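Local coordinates for protein B-agarase (Agarivorans gilvus, PDB 5Z6P) that hydrolyses agar polysaccharides as a beta-agarase of glycoside hydrolase family 50, at residues Lys285-Trp290 with Ile660-Ser664; Lys539-Val543 with Leu570-Val574; Tyr598-Lys603 with Tyr615-Phe620. All coordinates share one frame; numbering follows the deposited sequence.

How the contacts relate
Contacts 2 and 3 lie wholly within the beta-galactosidase-like family region, while contact 1 brings hairpin 285-290 to the loop entering strand 664-668; none touches another. Contacts 1 and 3 have centres 19 Å apart and nearest atoms about 7 Å apart. Contact 3 anchors strand 614-615 and its following loop on helix 581-609. Contact 2 joins helices 537-550 and 567-572 farther out; its centre is 25 Å from that of contact 3 and 39 Å from that of contact 1. In the family's (beta/alpha)8 barrel the active site lies at the C-terminal ends of the strands, so contact 3 probably leads toward it, while contact 1 sits where strand 664-668 begins.

Contact 1: Lys285-Trp290 with Ile660-Ser664; sequences KIAGKW and IDMPS
OD1 of Asp-661 is gripped from two directions by the hairpin 285-290. The indole NE1 of Trp-290 donates to this OD1 at 2.8 Å with an N-H...O angle of 154°, reaching it from above the carboxylate plane, 42° out of it. The second donor is NZ of Lys-285, which makes a salt bridge to the same OD1 at 3.2 Å, weak as a hydrogen bond. Asp-661 can face the hairpin because its CG lies anti to the backbone N (chi1 -175°). The residue itself leaves the helix 657-660 with positive phi, turning the chain toward strand 664-668.

Beside the polar grip lies an apolar one. The ring of Pro-663 leans over one face of Trp-290, its CD almost on the normal of the six-membered ring and 3.5 Å from that ring's centroid, a CH-pi contact. CD also lies 3.6 Å from Trp-290 CD2, while Pro-663 CB reaches to 3.8 Å from Trp-290 CE3. The opposite face carries the CG of Lys-285, so the indole is layered between proline and the lysine chain, whose bends at chi3 and chi4 swing the ammonium round to the aspartate. Pro-663 suits the spot, being a compact, rigid apolar ring with mildly polarised C-H groups, CD next to the amide nitrogen especially.

The type I' turn from Ile-286 to Lys-289 sets strands 282-286 and 289-293 side by side, which places lysine and tryptophan together; both central residues, Ala-287 and Gly-288, have positive phi, which glycine accepts most easily. Val-710 of strand 709-714 touches both the tryptophan and the proline. Since Lys-285 is exposed, its charge pair is probably tempered by solvent. The chemistry thus suggests that the shorter indole bond and the CH-pi contact hold the tryptophan in place, with the lysine adding a weaker electrostatic tie to a carboxylate likely to stay ionised.

Contact 2: Lys539-Val543 with Leu570-Val574; sequences KAVFV and LAKGV
Leu-570 meets helix 537-550 with both its backbone carbonyl and its side chain. Its carbonyl O accepts a hydrogen bond from NZ of Lys-539 at 2.9 Å, the donor lying 23° from the carbonyl plane, while its side-chain CG rests 4.2 Å from CG2 of Val-543. Ala-571 comes next and repeats the pattern. Its O takes a weak second bond from Lys-539 NZ at 3.3 Å, and its CA lies 3.7 Å from Val-543 CG2; the small methyl side chain lets the two helices come this close. At Gly-573 the chain leaves the helix with positive phi, at backbone angles where a side chain would collide with the preceding carbonyl, and its CA passes 3.7 Å from Lys-539 NZ. Val-574 then turns to apolar neighbours, Leu-529 and Leu-564.

The buried lysine reaches this helix end with CG anti to the backbone N and bends at chi2 and chi4. Carbonyls gathered at a helix C-terminus should attract its positive charge, and O atoms of Arg-531 and Leu-529 also accept from NZ. The ammonium therefore pins together the ends of helices 523-530 and 567-572 beside helix 537-550, whose Phe-542 packs on helix 581-609.

Contact 3: Tyr598-Lys603 with Tyr615-Phe620; sequences YFRVVK and YLGCRF
The hydroxyl end of Tyr-615 wedges tightly against helix 581-609. Val-602 presses its CG1 to 3.3 Å from Tyr-615 OH, and the two side chains cross at about a right angle. Phe-599 adds its CD1, 3.5 Å from the same OH, meeting it at the ring edge. Farther along that edge SG of Cys-618 lies 3.5 Å from Phe-599 CZ; measured from the ring centroid it stands 83° off the normal, a sulfur-aromatic contact in which the polarisable sulfur meets ring hydrogens. The sulfur sits between the backbone N and the carbonyl carbon of Cys-618 (chi1 62°), which directs it at the phenylalanine. Phe-620 closes this part, its CZ 3.8 Å from Phe-599 CZ.

Packing is looser at both flanks. Lys-603, the one touching residue that is not buried, merely lays its CB 4.0 Å from Tyr-615 CD2, its NZ bonding instead to the O of His-636. On the other flank Tyr-598 OH stays 4.1 Å from Cys-618 CB, and a water fills in between the phenols: it donates to Tyr-598 OH at 2.7 Å and is hydrogen-bonded to Tyr-615 OH. Tyrosines suit these positions, offering rings to the core and hydroxyls to this bridging water; Tyr-598 OH is further bonded to Asp-507.

Gly-617 has backbone angles that a side chain would tolerate poorly. It pairs with Ile-506, while Tyr-615 pairs with Asp-638 and Val-639, so the segment runs beside strand 501-506 and the residues just before strand 640-643. A helix packed on the strand that follows it is typical of a (beta/alpha)8 barrel, and Arg-619, salt-bridged to Glu-668, probably lies toward the barrel mouth.

Contact 1: Lys285-Trp290 with Ile660-Ser664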
loop_
_atom_site.group_PDB
_atom_site.type_symbol
_atom_site.label_atom_id
_atom_site.label_comp_id
_atom_site.label_asym_id
_atom_site.label_seq_id
_atom_site.Cartn_x
_atom_site.Cartn_y
_atom_site.Cartn_z
ATOM N N LYS A 285 -7.508 -28.318 -2.034
ATOM C CA LYS A 285 -8.853 -27.917 -2.420
ATOM C C LYS A 285 -9.831 -28.650 -1.497
ATOM O O LYS A 285 -9.764 -29.869 -1.356
ATOM C CB LYS A 285 -9.135 -28.221 -3.902
ATOM C CG LYS A 285 -9.391 -26.963 -4.770
ATOM C CD LYS A 285 -9.628 -27.325 -6.226
ATOM C CE LYS A 285 -10.812 -26.573 -6.850
ATOM N NZ LYS A 285 -10.631 -25.104 -7.150
ATOM N N ILE A 286 -10.700 -27.904 -0.824
ATOM C CA ILE A 286 -11.621 -28.498 0.138
ATOM C C ILE A 286 -13.036 -28.068 -0.196
ATOM O O ILE A 286 -13.337 -26.883 -0.238
ATOM C CB ILE A 286 -11.270 -28.107 1.586
ATOM C CG1 ILE A 286 -9.898 -28.664 1.978
ATOM C CG2 ILE A 286 -12.310 -28.620 2.551
ATOM C CD1 ILE A 286 -9.429 -28.215 3.345
ATOM N N ALA A 287 -13.889 -29.050 -0.460
ATOM C CA ALA A 287 -15.261 -28.815 -0.904
ATOM C C ALA A 287 -15.321 -27.757 -1.994
ATOM O O ALA A 287 -16.099 -26.812 -1.906
ATOM C CB ALA A 287 -16.145 -28.423 0.274
ATOM N N GLY A 288 -14.472 -27.906 -3.005
ATOM C CA GLY A 288 -14.445 -26.977 -4.122
ATOM C C GLY A 288 -13.832 -25.602 -3.878
ATOM O O GLY A 288 -13.819 -24.762 -4.778
ATOM N N LYS A 289 -13.337 -25.345 -2.675
ATOM C CA LYS A 289 -12.616 -24.099 -2.419
ATOM C C LYS A 289 -11.125 -24.370 -2.189
ATOM O O LYS A 289 -10.739 -25.442 -1.745
ATOM C CB LYS A 289 -13.188 -23.360 -1.205
ATOM C CG LYS A 289 -14.665 -22.995 -1.283
ATOM C CD LYS A 289 -15.136 -22.470 0.073
ATOM C CE LYS A 289 -16.607 -22.110 0.089
ATOM N NZ LYS A 289 -16.971 -21.360 1.333
ATOM N N TRP A 290 -10.285 -23.392 -2.487
ATOM C CA TRP A 290 -8.907 -23.479 -2.069
ATOM C C TRP A 290 -8.812 -23.268 -0.575
ATOM O O TRP A 290 -9.592 -22.536 0.012
ATOM C CB TRP A 290 -8.044 -22.454 -2.809
ATOM C CG TRP A 290 -7.677 -22.918 -4.188
ATOM C CD1 TRP A 290 -8.187 -22.472 -5.373
ATOM C CD2 TRP A 290 -6.737 -23.947 -4.515
ATOM N NE1 TRP A 290 -7.608 -23.153 -6.421
ATOM C CE2 TRP A 290 -6.718 -24.063 -5.921
ATOM C CE3 TRP A 290 -5.908 -24.775 -3.756
ATOM C CZ2 TRP A 290 -5.896 -24.974 -6.580
ATOM C CZ3 TRP A 290 -5.095 -25.679 -4.418
ATOM C CH2 TRP A 290 -5.097 -25.773 -5.816
ATOM N N ILE A 660 -6.903 -18.832 -13.549
ATOM C CA ILE A 660 -5.609 -19.137 -12.946
ATOM C C ILE A 660 -5.754 -20.326 -12.009
ATOM O O ILE A 660 -4.915 -21.219 -11.992
ATOM C CB ILE A 660 -5.048 -17.914 -12.165
ATOM C CG1 ILE A 660 -4.881 -16.703 -13.088
ATOM C CG2 ILE A 660 -3.772 -18.262 -11.446
ATOM C CD1 ILE A 660 -3.945 -16.926 -14.256
ATOM N N ASP A 661 -6.844 -20.314 -11.239
ATOM C CA ASP A 661 -7.200 -21.380 -10.307
ATOM C C ASP A 661 -6.042 -21.773 -9.397
ATOM O O ASP A 661 -5.685 -22.948 -9.281
ATOM C CB ASP A 661 -7.732 -22.618 -11.066
ATOM C CG ASP A 661 -8.238 -23.716 -10.120
ATOM O OD1 ASP A 661 -8.645 -23.388 -8.990
ATOM O OD2 ASP A 661 -8.184 -24.905 -10.485
ATOM N N MET A 662 -5.463 -20.763 -8.753
ATOM C CA MET A 662 -4.426 -20.953 -7.747
ATOM C C MET A 662 -4.941 -20.463 -6.394
ATOM O O MET A 662 -5.702 -19.502 -6.348
ATOM C CB MET A 662 -3.135 -20.188 -8.131
ATOM C CG MET A 662 -2.330 -20.828 -9.261
ATOM S SD MET A 662 -1.520 -22.331 -8.734
ATOM C CE MET A 662 -0.171 -21.653 -7.771
ATOM N N PRO A 663 -4.527 -21.118 -5.293
ATOM C CA PRO A 663 -4.773 -20.492 -3.997
ATOM C C PRO A 663 -4.036 -19.161 -3.932
ATOM O O PRO A 663 -2.899 -19.054 -4.424
ATOM C CB PRO A 663 -4.201 -21.488 -3.006
ATOM C CG PRO A 663 -3.147 -22.209 -3.768
ATOM C CD PRO A 663 -3.617 -22.267 -5.184
ATOM N N SER A 664 -4.697 -18.157 -3.365
ATOM C CA SER A 664 -4.195 -16.791 -3.376
ATOM C C SER A 664 -4.205 -16.206 -1.963
ATOM O O SER A 664 -4.951 -16.684 -1.092
ATOM C CB SER A 664 -5.033 -15.918 -4.313
ATOM O OG SER A 664 -5.138 -16.499 -5.604
#

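Contact 2: Lys539-Val543 with Leu570-Val574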
loop_
_atom_site.group_PDB
_atom_site.type_symbol
_atom_site.label_atom_id
_atom_site.label_comp_id
_atom_site.label_asym_id
_atom_site.label_seq_id
_atom_site.Cartn_x
_atom_site.Cartn_y
_atom_site.Cartn_z
ATOM N N LYS A 539 17.843 -10.359 -22.883
ATOM C CA LYS A 539 17.761 -9.995 -24.296
ATOM C C LYS A 539 18.162 -11.173 -25.195
ATOM O O LYS A 539 17.499 -11.438 -26.195
ATOM C CB LYS A 539 18.643 -8.773 -24.604
ATOM C CG LYS A 539 18.702 -8.404 -26.078
ATOM C CD LYS A 539 17.331 -8.159 -26.642
ATOM C CE LYS A 539 17.356 -7.917 -28.138
ATOM N NZ LYS A 539 17.935 -6.590 -28.514
ATOM N N ALA A 540 19.242 -11.872 -24.838
ATOM C CA ALA A 540 19.650 -13.068 -25.592
ATOM C C ALA A 540 18.513 -14.092 -25.649
ATOM O O ALA A 540 18.219 -14.659 -26.709
ATOM C CB ALA A 540 20.876 -13.690 -24.987
ATOM N N VAL A 541 17.883 -14.320 -24.496
ATOM C CA VAL A 541 16.738 -15.211 -24.407
ATOM C C VAL A 541 15.606 -14.712 -25.315
ATOM O O VAL A 541 15.008 -15.505 -26.027
ATOM C CB VAL A 541 16.212 -15.341 -22.950
ATOM C CG1 VAL A 541 14.900 -16.127 -22.913
ATOM C CG2 VAL A 541 17.251 -16.008 -22.083
ATOM N N PHE A 542 15.342 -13.403 -25.303
ATOM C CA PHE A 542 14.281 -12.845 -26.136
ATOM C C PHE A 542 14.559 -13.106 -27.626
ATOM O O PHE A 542 13.659 -13.452 -28.371
ATOM C CB PHE A 542 14.105 -11.337 -25.919
ATOM C CG PHE A 542 13.415 -10.947 -24.617
ATOM C CD1 PHE A 542 12.948 -11.887 -23.724
ATOM C CD2 PHE A 542 13.239 -9.610 -24.306
ATOM C CE1 PHE A 542 12.308 -11.482 -22.529
ATOM C CE2 PHE A 542 12.616 -9.209 -23.125
ATOM C CZ PHE A 542 12.158 -10.142 -22.245
ATOM N N VAL A 543 15.809 -12.926 -28.043
ATOM C CA VAL A 543 16.200 -13.176 -29.423
ATOM C C VAL A 543 15.927 -14.638 -29.805
ATOM O O VAL A 543 15.406 -14.918 -30.873
ATOM C CB VAL A 543 17.690 -12.836 -29.661
ATOM C CG1 VAL A 543 18.167 -13.382 -31.010
ATOM C CG2 VAL A 543 17.893 -11.340 -29.600
ATOM N N LEU A 570 18.836 -7.660 -34.689
ATOM C CA LEU A 570 17.875 -7.623 -33.593
ATOM C C LEU A 570 18.591 -7.605 -32.264
ATOM O O LEU A 570 18.289 -6.810 -31.394
ATOM C CB LEU A 570 16.956 -8.836 -33.632
ATOM C CG LEU A 570 15.951 -8.923 -32.483
ATOM C CD1 LEU A 570 15.077 -7.715 -32.464
ATOM C CD2 LEU A 570 15.102 -10.181 -32.612
ATOM N N ALA A 571 19.514 -8.545 -32.127
ATOM C CA ALA A 571 20.246 -8.761 -30.906
ATOM C C ALA A 571 20.978 -7.502 -30.422
ATOM O O ALA A 571 21.088 -7.287 -29.228
ATOM C CB ALA A 571 21.233 -9.904 -31.097
ATOM N N LYS A 572 21.490 -6.704 -31.361
ATOM C CA LYS A 572 22.229 -5.476 -31.060
ATOM C C LYS A 572 21.349 -4.408 -30.395
ATOM O O LYS A 572 21.820 -3.608 -29.595
ATOM C CB LYS A 572 22.861 -4.913 -32.345
ATOM C CG LYS A 572 23.321 -3.462 -32.268
ATOM C CD LYS A 572 24.511 -3.191 -33.199
ATOM C CE LYS A 572 25.536 -2.213 -32.590
ATOM N NZ LYS A 572 25.643 -2.253 -31.095
ATOM N N GLY A 573 20.069 -4.396 -30.743
ATOM C CA GLY A 573 19.122 -3.498 -30.102
ATOM C C GLY A 573 18.156 -2.923 -31.114
ATOM O O GLY A 573 18.575 -2.489 -32.181
ATOM N N VAL A 574 16.866 -2.944 -30.796
ATOM C CA VAL A 574 15.875 -2.267 -31.622
ATOM C C VAL A 574 15.039 -1.298 -30.787
ATOM O O VAL A 574 14.597 -1.621 -29.687
ATOM C CB VAL A 574 14.934 -3.254 -32.346
ATOM C CG1 VAL A 574 15.699 -4.053 -33.337
ATOM C CG2 VAL A 574 14.253 -4.190 -31.364
#

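Contact 3: Tyr598-Lys603 with Tyr615-Phe620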
loop_
_atom_site.group_PDB
_atom_site.type_symbol
_atom_site.label_atom_id
_atom_site.label_comp_id
_atom_site.label_asym_id
_atom_site.label_seq_id
_atom_site.Cartn_x
_atom_site.Cartn_y
_atom_site.Cartn_z
ATOM N N TYR A 598 12.294 -15.892 -13.462
ATOM C CA TYR A 598 12.449 -15.364 -12.106
ATOM C C TYR A 598 11.783 -16.334 -11.104
ATOM O O TYR A 598 12.389 -16.761 -10.133
ATOM C CB TYR A 598 11.846 -13.957 -11.968
ATOM C CG TYR A 598 11.664 -13.496 -10.517
ATOM C CD1 TYR A 598 12.689 -12.860 -9.828
ATOM C CD2 TYR A 598 10.459 -13.702 -9.849
ATOM C CE1 TYR A 598 12.517 -12.442 -8.486
ATOM C CE2 TYR A 598 10.273 -13.300 -8.540
ATOM C CZ TYR A 598 11.297 -12.669 -7.853
ATOM O OH TYR A 598 11.079 -12.293 -6.549
ATOM N N PHE A 599 10.531 -16.690 -11.363
ATOM C CA PHE A 599 9.804 -17.512 -10.413
ATOM C C PHE A 599 10.381 -18.923 -10.341
ATOM O O PHE A 599 10.376 -19.523 -9.268
ATOM C CB PHE A 599 8.311 -17.530 -10.751
ATOM C CG PHE A 599 7.618 -16.209 -10.497
ATOM C CD1 PHE A 599 7.460 -15.731 -9.202
ATOM C CD2 PHE A 599 7.120 -15.455 -11.545
ATOM C CE1 PHE A 599 6.822 -14.517 -8.955
ATOM C CE2 PHE A 599 6.497 -14.228 -11.309
ATOM C CZ PHE A 599 6.347 -13.765 -9.997
ATOM N N ARG A 600 10.909 -19.427 -11.460
ATOM C CA ARG A 600 11.512 -20.766 -11.498
ATOM C C ARG A 600 12.764 -20.818 -10.637
ATOM O O ARG A 600 12.949 -21.753 -9.848
ATOM C CB ARG A 600 11.852 -21.200 -12.950
ATOM C CG ARG A 600 12.337 -22.663 -13.096
ATOM C CD ARG A 600 12.709 -23.075 -14.570
ATOM N NE ARG A 600 14.057 -22.615 -14.889
ATOM C CZ ARG A 600 15.166 -23.323 -14.697
ATOM N NH1 ARG A 600 15.109 -24.563 -14.230
ATOM N NH2 ARG A 600 16.340 -22.791 -14.985
ATOM N N VAL A 601 13.625 -19.811 -10.781
ATOM C CA VAL A 601 14.896 -19.817 -10.058
ATOM C C VAL A 601 14.648 -19.682 -8.550
ATOM O O VAL A 601 15.199 -20.447 -7.760
ATOM C CB VAL A 601 15.853 -18.702 -10.542
ATOM C CG1 VAL A 601 17.040 -18.606 -9.635
ATOM C CG2 VAL A 601 16.309 -18.968 -11.996
ATOM N N VAL A 602 13.790 -18.743 -8.163
ATOM C CA VAL A 602 13.457 -18.566 -6.754
ATOM C C VAL A 602 12.835 -19.841 -6.181
ATOM O O VAL A 602 13.254 -20.297 -5.142
ATOM C CB VAL A 602 12.494 -17.387 -6.512
ATOM C CG1 VAL A 602 12.058 -17.356 -5.033
ATOM C CG2 VAL A 602 13.139 -16.056 -6.916
ATOM N N LYS A 603 11.850 -20.415 -6.861
ATOM C CA LYS A 603 11.250 -21.675 -6.395
ATOM C C LYS A 603 12.335 -22.731 -6.148
ATOM O O LYS A 603 12.378 -23.372 -5.096
ATOM C CB LYS A 603 10.218 -22.197 -7.409
ATOM C CG LYS A 603 9.485 -23.453 -6.983
ATOM C CD LYS A 603 8.868 -24.163 -8.175
ATOM C CE LYS A 603 8.129 -25.445 -7.770
ATOM N NZ LYS A 603 6.637 -25.296 -7.790
ATOM N N TYR A 615 6.028 -21.563 -0.843
ATOM C CA TYR A 615 6.577 -20.387 -1.490
ATOM C C TYR A 615 5.401 -19.517 -1.937
ATOM O O TYR A 615 4.578 -19.937 -2.756
ATOM C CB TYR A 615 7.482 -20.794 -2.660
ATOM C CG TYR A 615 7.898 -19.669 -3.575
ATOM C CD1 TYR A 615 8.137 -18.390 -3.093
ATOM C CD2 TYR A 615 8.048 -19.895 -4.934
ATOM C CE1 TYR A 615 8.517 -17.359 -3.954
ATOM C CE2 TYR A 615 8.420 -18.895 -5.786
ATOM C CZ TYR A 615 8.652 -17.623 -5.301
ATOM O OH TYR A 615 9.021 -16.647 -6.187
ATOM N N LEU A 616 5.326 -18.311 -1.385
ATOM C CA LEU A 616 4.123 -17.500 -1.488
ATOM C C LEU A 616 4.219 -16.368 -2.492
ATOM O O LEU A 616 3.353 -15.517 -2.532
ATOM C CB LEU A 616 3.764 -16.929 -0.114
ATOM C CG LEU A 616 3.651 -17.963 1.007
ATOM C CD1 LEU A 616 3.520 -17.249 2.324
ATOM C CD2 LEU A 616 2.495 -18.937 0.819
ATOM N N GLY A 617 5.271 -16.350 -3.303
ATOM C CA GLY A 617 5.330 -15.374 -4.376
ATOM C C GLY A 617 5.960 -14.035 -4.036
ATOM O O GLY A 617 6.763 -13.935 -3.113
ATOM N N CYS A 618 5.603 -13.006 -4.799
ATOM C CA CYS A 618 6.311 -11.730 -4.750
ATOM C C CYS A 618 5.436 -10.520 -4.468
ATOM O O CYS A 618 5.871 -9.381 -4.663
ATOM C CB CYS A 618 7.043 -11.491 -6.068
ATOM S SG CYS A 618 5.953 -11.395 -7.481
ATOM N N ARG A 619 4.200 -10.768 -4.052
ATOM C CA ARG A 619 3.314 -9.722 -3.583
ATOM C C ARG A 619 3.097 -8.658 -4.653
ATOM O O ARG A 619 3.690 -7.570 -4.590
ATOM C CB ARG A 619 3.880 -9.089 -2.294
ATOM C CG ARG A 619 4.223 -10.137 -1.221
ATOM C CD ARG A 619 5.140 -9.594 -0.124
ATOM N NE ARG A 619 4.486 -8.555 0.655
ATOM C CZ ARG A 619 3.604 -8.806 1.613
ATOM N NH1 ARG A 619 3.290 -10.069 1.896
ATOM N NH2 ARG A 619 3.044 -7.803 2.289
ATOM N N PHE A 620 2.260 -8.990 -5.639
ATOM C CA PHE A 620 1.947 -8.094 -6.751
ATOM C C PHE A 620 1.216 -6.817 -6.305
ATOM O O PHE A 620 0.116 -6.898 -5.760
ATOM C CB PHE A 620 1.058 -8.805 -7.789
ATOM C CG PHE A 620 1.724 -9.950 -8.514
ATOM C CD1 PHE A 620 2.849 -9.732 -9.304
ATOM C CD2 PHE A 620 1.195 -11.228 -8.451
ATOM C CE1 PHE A 620 3.450 -10.792 -10.003
ATOM C CE2 PHE A 620 1.789 -12.291 -9.148
ATOM C CZ PHE A 620 2.915 -12.060 -9.911
HETATM O O HOH W 1 9.173 -13.840 -5.345
#